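Local coordinates for uncharacterized protein (Bacteroides ovatus, PDB 3NQK), which is of unknown function but probably pairs an N-terminal E-set-like beta-sandwich domain with a C-terminal beta-rich domain of the BT_3044-like family, at residues I45-S50 and V99-G104. Residues are numbered along the deposited sequence; the frame is centred on the assembly and turned at random.
Sequences IIVSGS and VHIPAG
Val-99 and Ile-45 meet methyl to methyl, tip to tip, across the interior between two sheets: Val-99 CG2 lies 3.9 Å from Ile-45 CD1. The side chain of Ile-45 is extended (chi2 178°), carrying CD1 outward from its strand to the valine. Leu-110 of strand 107-115 touches both side chains.

The packing is that of a beta sandwich, in keeping with the E-set clan to which the family of this region belongs. Strand 45-48 belongs to the antiparallel sheet with 12-15 and 107-115, whereas 99-101 pairs with 57-63 in the facing sheet, where Val-99 exchanges backbone hydrogen bonding with Ile-59. The two segments run in broadly the same direction, 35° apart, with axes 9.5 Å from each other at closest approach, too far for backbone pairing and in keeping with the spacing of two sheets with side chains packed between them.

Two residues on, Ile-101 continues the same face. Its CG1 is anti to its own carbonyl carbon (chi1 -65°), and the extended arm beyond sends CD1 toward both Ile-45 and Val-47. Ile-101 CD1 approaches Val-47 CG2 at 3.5 Å, the two side chains sliding past each other in opposite directions rather than meeting end on. Ile-101 CD1 also lies 4.3 Å from Ile-45 CG2, a looser contact. Ile-59 of strand 57-63 touches both Ile-101 and Ile-45, while Val-13 packs on Ile-45 and Val-47 from strand 12-15. Ile-46, pointing away from strand 99-101, packs instead on Met-257 of the second subunit.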
loop_
_atom_site.group_PDB
_atom_site.type_symbol
_atom_site.label_atom_id
_atom_site.label_comp_id
_atom_site.label_asym_id
_atom_site.label_seq_id
_atom_site.Cartn_x
_atom_site.Cartn_y
_atom_site.Cartn_z
ATOM N N ILE A 45 12.451 10.262 3.888
ATOM C CA ILE A 45 13.659 11.021 3.720
ATOM C C ILE A 45 14.699 10.070 3.118
ATOM O O ILE A 45 14.930 8.973 3.642
ATOM C CB ILE A 45 14.137 11.583 5.035
ATOM C CG1 ILE A 45 13.086 12.554 5.588
ATOM C CG2 ILE A 45 15.439 12.281 4.858
ATOM C CD1 ILE A 45 13.445 13.126 6.914
ATOM N N ILE A 46 15.275 10.481 1.992
ATOM C CA ILE A 46 16.107 9.622 1.183
ATOM C C ILE A 46 17.508 10.179 1.048
ATOM O O ILE A 46 17.686 11.379 0.834
ATOM C CB ILE A 46 15.487 9.468 -0.245
ATOM C CG1 ILE A 46 14.444 8.372 -0.252
ATOM C CG2 ILE A 46 16.519 9.143 -1.245
ATOM C CD1 ILE A 46 13.252 8.691 0.558
ATOM N N VAL A 47 18.511 9.299 1.170
ATOM C CA VAL A 47 19.907 9.680 0.959
ATOM C C VAL A 47 20.395 9.106 -0.364
ATOM O O VAL A 47 20.744 7.935 -0.452
ATOM C CB VAL A 47 20.795 9.185 2.102
ATOM C CG1 VAL A 47 22.234 9.644 1.903
ATOM C CG2 VAL A 47 20.248 9.680 3.458
ATOM N N SER A 48 20.406 9.944 -1.393
ATOM C CA SER A 48 20.748 9.509 -2.757
ATOM C C SER A 48 22.207 9.637 -3.026
ATOM O O SER A 48 22.823 10.642 -2.676
ATOM C CB SER A 48 19.980 10.342 -3.797
ATOM O OG SER A 48 18.590 10.010 -3.810
ATOM N N GLY A 49 22.765 8.643 -3.708
ATOM C CA GLY A 49 24.170 8.682 -4.060
ATOM C C GLY A 49 24.648 7.445 -4.785
ATOM O O GLY A 49 23.985 6.382 -4.752
ATOM N N SER A 50 25.795 7.591 -5.471
ATOM C CA SER A 50 26.456 6.477 -6.154
ATOM C C SER A 50 27.064 5.512 -5.113
ATOM O O SER A 50 27.050 4.275 -5.298
ATOM C CB SER A 50 27.558 7.002 -7.099
ATOM N N VAL A 99 15.705 13.380 12.517
ATOM C CA VAL A 99 15.547 12.025 12.027
ATOM C C VAL A 99 16.912 11.401 11.907
ATOM O O VAL A 99 17.839 12.019 11.386
ATOM C CB VAL A 99 14.884 11.999 10.668
ATOM C CG1 VAL A 99 14.796 10.598 10.174
ATOM C CG2 VAL A 99 13.474 12.648 10.739
ATOM N N HIS A 100 17.052 10.177 12.390
ATOM C CA HIS A 100 18.334 9.523 12.372
ATOM C C HIS A 100 18.426 8.475 11.260
ATOM O O HIS A 100 17.600 7.560 11.180
ATOM C CB HIS A 100 18.627 8.879 13.729
ATOM C CG HIS A 100 19.982 8.256 13.815
ATOM N ND1 HIS A 100 21.140 9.002 13.881
ATOM C CD2 HIS A 100 20.370 6.957 13.811
ATOM C CE1 HIS A 100 22.182 8.189 13.923
ATOM N NE2 HIS A 100 21.743 6.943 13.879
ATOM N N ILE A 101 19.436 8.619 10.406
ATOM C CA ILE A 101 19.732 7.626 9.396
ATOM C C ILE A 101 21.115 7.056 9.656
ATOM O O ILE A 101 22.121 7.725 9.431
ATOM C CB ILE A 101 19.693 8.211 7.980
ATOM C CG1 ILE A 101 18.289 8.674 7.641
ATOM C CG2 ILE A 101 20.154 7.164 6.955
ATOM C CD1 ILE A 101 18.157 9.242 6.242
ATOM N N PRO A 102 21.173 5.822 10.141
ATOM C CA PRO A 102 22.471 5.226 10.441
ATOM C C PRO A 102 23.284 4.965 9.198
ATOM O O PRO A 102 22.739 4.901 8.107
ATOM C CB PRO A 102 22.107 3.893 11.135
ATOM C CG PRO A 102 20.687 3.629 10.756
ATOM C CD PRO A 102 20.048 4.962 10.559
ATOM N N ALA A 103 24.591 4.876 9.362
ATOM C CA ALA A 103 25.455 4.473 8.281
ATOM C C ALA A 103 24.943 3.149 7.771
ATOM O O ALA A 103 24.394 2.361 8.534
ATOM C CB ALA A 103 26.897 4.338 8.771
ATOM N N GLY A 104 25.057 2.927 6.471
ATOM C CA GLY A 104 24.567 1.673 5.859
ATOM C C GLY A 104 23.095 1.693 5.461
ATOM O O GLY A 104 22.629 0.800 4.782
#